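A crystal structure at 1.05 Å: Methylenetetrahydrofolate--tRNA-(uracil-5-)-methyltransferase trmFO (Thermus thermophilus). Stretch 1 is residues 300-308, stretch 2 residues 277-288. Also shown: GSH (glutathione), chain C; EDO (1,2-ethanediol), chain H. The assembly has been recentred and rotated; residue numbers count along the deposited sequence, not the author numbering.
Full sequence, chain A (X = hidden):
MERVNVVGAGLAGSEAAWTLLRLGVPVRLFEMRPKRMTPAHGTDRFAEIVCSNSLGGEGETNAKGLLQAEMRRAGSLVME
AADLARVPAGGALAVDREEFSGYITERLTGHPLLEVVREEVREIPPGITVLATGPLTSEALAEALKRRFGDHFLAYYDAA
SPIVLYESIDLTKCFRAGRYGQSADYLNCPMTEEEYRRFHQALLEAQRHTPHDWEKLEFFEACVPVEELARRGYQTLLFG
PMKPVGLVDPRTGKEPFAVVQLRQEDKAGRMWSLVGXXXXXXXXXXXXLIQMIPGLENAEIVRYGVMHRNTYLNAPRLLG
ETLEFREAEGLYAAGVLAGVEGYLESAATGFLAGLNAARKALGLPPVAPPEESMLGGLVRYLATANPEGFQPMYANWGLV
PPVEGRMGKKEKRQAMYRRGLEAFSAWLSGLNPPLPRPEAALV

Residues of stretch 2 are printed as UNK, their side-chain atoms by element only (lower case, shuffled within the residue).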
# COMPACT_ATOMS: atom_id res chain seq x y z
N GLU A 300 -10.89 8.39 -12.76
CA GLU A 300 -11.02 8.09 -11.34
C GLU A 300 -9.65 7.66 -10.83
O GLU A 300 -9.11 6.64 -11.25
CB GLU A 300 -12.03 6.95 -11.11
CG GLU A 300 -12.17 6.54 -9.65
CD GLU A 300 -13.17 5.41 -9.42
OE1 GLU A 300 -14.11 5.26 -10.22
OE2 GLU A 300 -13.01 4.68 -8.41
N ILE A 301 -9.07 8.48 -9.96
CA ILE A 301 -7.76 8.18 -9.42
C ILE A 301 -7.93 7.27 -8.22
O ILE A 301 -8.59 7.64 -7.25
CB ILE A 301 -7.02 9.46 -8.99
CG1 ILE A 301 -6.75 10.34 -10.22
CG2 ILE A 301 -5.73 9.13 -8.27
CD1 ILE A 301 -6.93 11.82 -9.96
N VAL A 302 -7.36 6.07 -8.30
CA VAL A 302 -7.49 5.10 -7.22
C VAL A 302 -6.28 5.07 -6.29
O VAL A 302 -6.39 4.58 -5.17
CB VAL A 302 -7.80 3.69 -7.75
CG1 VAL A 302 -9.16 3.66 -8.43
CG2 VAL A 302 -6.72 3.20 -8.70
N ARG A 303 -5.13 5.58 -6.74
CA ARG A 303 -3.96 5.66 -5.87
C ARG A 303 -3.20 6.91 -6.26
O ARG A 303 -2.77 7.04 -7.40
CB ARG A 303 -3.09 4.41 -6.04
CG ARG A 303 -1.97 4.29 -5.02
CD ARG A 303 -0.68 5.05 -5.42
NE ARG A 303 0.43 4.51 -4.65
CZ ARG A 303 0.91 5.01 -3.51
NH1 ARG A 303 0.46 6.16 -3.03
NH2 ARG A 303 1.88 4.36 -2.88
N TYR A 304 -3.07 7.85 -5.33
CA TYR A 304 -2.39 9.11 -5.62
C TYR A 304 -0.87 8.98 -5.55
O TYR A 304 -0.33 8.14 -4.84
CB TYR A 304 -2.88 10.21 -4.68
CG TYR A 304 -4.24 10.74 -5.06
CD1 TYR A 304 -4.35 11.75 -6.00
CD2 TYR A 304 -5.41 10.23 -4.50
CE1 TYR A 304 -5.58 12.24 -6.38
CE2 TYR A 304 -6.65 10.72 -4.87
CZ TYR A 304 -6.72 11.73 -5.81
OH TYR A 304 -7.93 12.24 -6.19
N GLY A 305 -0.16 9.81 -6.31
CA GLY A 305 1.29 9.79 -6.28
C GLY A 305 1.85 10.33 -4.99
O GLY A 305 1.24 11.20 -4.35
N VAL A 306 3.01 9.81 -4.60
CA VAL A 306 3.70 10.26 -3.39
C VAL A 306 5.21 10.12 -3.58
O VAL A 306 5.67 9.33 -4.40
CB VAL A 306 3.30 9.45 -2.15
CG1 VAL A 306 1.83 9.64 -1.84
CG2 VAL A 306 3.67 7.98 -2.31
N MSE A 307 5.96 10.90 -2.81
CA MSE A 307 7.41 10.91 -2.84
C MSE A 307 7.92 10.94 -1.41
O MSE A 307 7.98 12.02 -0.82
CB MSE A 307 7.94 12.20 -3.48
CG MSE A 307 7.70 12.38 -4.96
SE MSE A 307 9.19 11.79 -6.08
CE MSE A 307 10.70 12.46 -5.06
N HIS A 308 8.28 9.81 -0.85
CA HIS A 308 8.89 9.88 0.46
C HIS A 308 9.84 8.74 0.78
O HIS A 308 9.90 7.72 0.09
CB HIS A 308 7.86 10.06 1.58
CG HIS A 308 6.67 9.16 1.47
ND1 HIS A 308 6.74 7.79 1.59
CD2 HIS A 308 5.36 9.45 1.28
CE1 HIS A 308 5.53 7.27 1.47
NE2 HIS A 308 4.68 8.26 1.27
N UNK A 277 5.40 10.04 -13.69
CA UNK A 277 4.70 11.11 -13.00
C UNK A 277 4.80 11.04 -11.48
O UNK A 277 3.88 11.40 -10.76
c UNK A 277 3.52 11.69 -15.95
c UNK A 277 3.25 11.23 -13.50
c UNK A 277 2.99 13.83 -16.90
c UNK A 277 3.45 12.54 -17.05
c UNK A 277 2.62 14.27 -15.65
c UNK A 277 3.13 12.12 -14.70
c UNK A 277 2.69 13.43 -14.56
N UNK A 278 5.95 10.58 -11.00
CA UNK A 278 6.24 10.67 -9.58
C UNK A 278 6.00 12.10 -9.12
O UNK A 278 6.36 13.06 -9.81
o UNK A 278 8.55 9.88 -11.95
c UNK A 278 7.69 10.25 -9.30
c UNK A 278 9.03 10.86 -11.39
c UNK A 278 8.76 11.15 -9.92
n UNK A 278 9.84 11.72 -12.02
N UNK A 279 5.38 12.25 -7.96
CA UNK A 279 4.93 13.57 -7.53
C UNK A 279 4.73 13.65 -6.03
O UNK A 279 4.42 12.64 -5.38
o UNK A 279 3.22 15.26 -7.84
c UNK A 279 3.62 13.95 -8.24
c UNK A 279 2.50 12.97 -7.87
N UNK A 280 4.91 14.85 -5.50
CA UNK A 280 4.61 15.13 -4.11
C UNK A 280 3.47 16.12 -3.96
O UNK A 280 3.26 16.68 -2.89
N UNK A 281 2.73 16.33 -5.04
CA UNK A 281 1.60 17.26 -5.01
C UNK A 281 0.51 16.81 -4.05
O UNK A 281 0.32 15.61 -3.84
c UNK A 281 1.01 17.41 -6.40
c UNK A 281 2.10 19.63 -6.94
c UNK A 281 1.85 18.20 -7.41
c UNK A 281 1.17 18.20 -8.77
N UNK A 282 -0.21 17.76 -3.48
CA UNK A 282 -1.39 17.43 -2.68
C UNK A 282 -2.39 16.72 -3.57
O UNK A 282 -2.46 16.98 -4.77
c UNK A 282 -0.75 21.23 0.53
c UNK A 282 -2.00 18.69 -2.07
n UNK A 282 -1.42 22.02 1.61
c UNK A 282 -1.04 19.45 -1.19
c UNK A 282 -1.75 20.50 -0.35
N UNK A 283 -3.16 15.81 -2.99
CA UNK A 283 -4.00 14.94 -3.79
C UNK A 283 -5.07 15.69 -4.61
O UNK A 283 -5.27 15.37 -5.77
c UNK A 283 -2.25 11.20 -1.44
c UNK A 283 -2.01 10.02 -0.74
c UNK A 283 -4.40 9.79 -0.49
c UNK A 283 -4.54 13.80 -2.92
c UNK A 283 -3.10 9.33 -0.28
n UNK A 283 -1.37 12.07 -2.01
c UNK A 283 -3.55 11.69 -1.68
c UNK A 283 -4.64 10.97 -1.19
c UNK A 283 -3.42 12.90 -2.43
c UNK A 283 -2.08 13.10 -2.59
N UNK A 284 -5.75 16.69 -4.01
CA UNK A 284 -6.72 17.42 -4.84
C UNK A 284 -6.06 18.12 -6.03
O UNK A 284 -6.69 18.26 -7.09
c UNK A 284 -7.15 17.81 -2.52
c UNK A 284 -5.83 17.08 -2.60
c UNK A 284 -7.31 18.45 -3.87
N UNK A 285 -4.82 18.55 -5.87
CA UNK A 285 -4.09 19.15 -6.98
C UNK A 285 -3.76 18.13 -8.06
O UNK A 285 -3.85 18.42 -9.25
c UNK A 285 -3.70 22.21 -6.29
c UNK A 285 -2.82 19.84 -6.50
o UNK A 285 -3.01 23.24 -6.41
o UNK A 285 -4.87 22.13 -6.73
c UNK A 285 -3.08 21.02 -5.58
N UNK A 286 -3.37 16.92 -7.64
CA UNK A 286 -3.13 15.86 -8.60
C UNK A 286 -4.38 15.59 -9.43
O UNK A 286 -4.30 15.44 -10.64
c UNK A 286 -1.34 14.64 -7.25
n UNK A 286 -0.28 13.31 -5.53
o UNK A 286 -1.10 12.26 -7.33
c UNK A 286 -2.71 14.58 -7.89
c UNK A 286 -0.90 13.29 -6.70
N UNK A 287 -5.53 15.51 -8.77
CA UNK A 287 -6.77 15.26 -9.51
C UNK A 287 -7.05 16.35 -10.53
O UNK A 287 -7.38 16.07 -11.69
c UNK A 287 -11.69 14.33 -8.94
c UNK A 287 -10.38 14.63 -8.24
c UNK A 287 -7.94 15.11 -8.54
c UNK A 287 -9.26 14.83 -9.24
n UNK A 287 -12.79 14.11 -7.96
N UNK A 288 -6.91 17.61 -10.12
CA UNK A 288 -7.16 18.73 -11.02
C UNK A 288 -6.23 18.68 -12.23
O UNK A 288 -6.65 18.90 -13.37
n UNK A 288 -5.27 24.01 -11.24
c UNK A 288 -7.42 22.50 -10.20
c UNK A 288 -5.16 23.48 -10.03
c UNK A 288 -7.34 21.27 -11.08
n UNK A 288 -6.16 22.76 -9.52
c UNK A 288 -6.98 20.05 -10.26
n UNK A 288 -4.05 23.66 -9.32
N1 GSH C . 10.76 3.17 -5.68
CA1 GSH C . 11.37 2.09 -6.43
C1 GSH C . 12.89 2.17 -6.47
O11 GSH C . 13.52 3.14 -5.69
O12 GSH C . 13.51 1.25 -6.90
CB1 GSH C . 10.76 1.88 -7.82
CG1 GSH C . 11.27 2.76 -8.95
CD1 GSH C . 10.92 4.25 -8.93
OE1 GSH C . 10.45 4.78 -7.98
N2 GSH C . 11.16 4.98 -10.14
CA2 GSH C . 10.76 6.35 -10.25
C2 GSH C . 9.53 6.53 -11.14
O2 GSH C . 9.65 6.60 -12.31
CB2 GSH C . 11.96 7.13 -10.76
SG2 GSH C . 11.82 8.93 -10.77
N3 GSH C . 8.34 7.06 -10.50
CA3 GSH C . 7.20 7.41 -11.32
C3 GSH C . 6.41 6.22 -11.84
O31 GSH C . 5.87 6.22 -12.90
O32 GSH C . 6.57 5.04 -11.14
C1 EDO H . -16.54 2.50 -8.87
O1 EDO H . -15.88 3.01 -10.04
C2 EDO H . -15.50 2.01 -7.87
O2 EDO H . -14.78 3.13 -7.35
O HOH W 1 1.72 13.37 -2.66

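Position 277 carries one carbon followed by a ring of six carbons, with no heteroatom; it is Phe277, buried and beyond reach of stretch 1. Position 278 has three carbons, the third bearing one oxygen and one nitrogen, an amide: Gln278. Its CB lies 3.9 Å from SE of Met307, a selenomethionine, while the amide leads away.

At 279, a single carbon carries one oxygen and one carbon, the forked pattern of Thr279. The CA-to-CB bond points away, yet the methyl CG2 of Thr279 still packs 3.8 Å from Gly305 CA, while the backbone makes the closer approaches: Thr279 O is 3.2 Å from Val306 CA and 3.3 Å from Met307 CG. Position 280 has no side-chain atoms and is Gly280; its N packs 3.8 Å from Met307 CG. At 281, four carbons forked at the second identify Leu281. Its apolar side chain is buried, and its N donates to Thr279 OG1 at 3.0 Å, bracing the loop.

Position 282 has four carbons in a row ending in nitrogen: Lys282, the N-cap residue, pointing away from stretch 1. The fused five- and six-membered rings at 283, eight carbons and one nitrogen after a single carbon, can only be Trp283. Its broad surface suits Tyr304: the rings are nearly parallel but slid apart, so each covers the other's CB. Tyr304 CB sits 3.4 Å from Trp283 CD2, and Val306 CG1 approaches CZ2 of Trp283 at 4.0 Å, at the ring edge.

At 284, three carbons close onto the backbone N, giving Pro284, well tolerated in the first turn of a helix, where its lack of an N-H costs little. Position 285 has three carbons, the third with two oxygens: Glu285, facing away. At 286, three carbons end in one oxygen and one nitrogen, close to the backbone of Gly305. This is Gln286, whose amide can both accept and donate: Gly305 N gives to Gln286 OE1 at 2.8 Å, and Gln286 NE2 gives to Gly305 O at 2.9 Å.

Position 287 has four carbons in a row ending in nitrogen, Lys287. Ile301 CD1 reaches Lys287 CA at 3.5 Å, while the extended chain carries its amine away. At 288, three carbons, a nitrogen and a carbon bearing two more nitrogens mark Arg288, salt-bridged to Glu285.

The contact thus combines aromatic packing with a polar clamp. Gln286 NE2 also donates to Leu281 O at 2.9 Å, tying the loop to the helix, and a water bridges Leu281 O and Gly305 O. Glycine suits 305 because a CB there would clash with Thr279 CG2.

Stretch 2, residues 277-288: FQTGLKWPEQKR
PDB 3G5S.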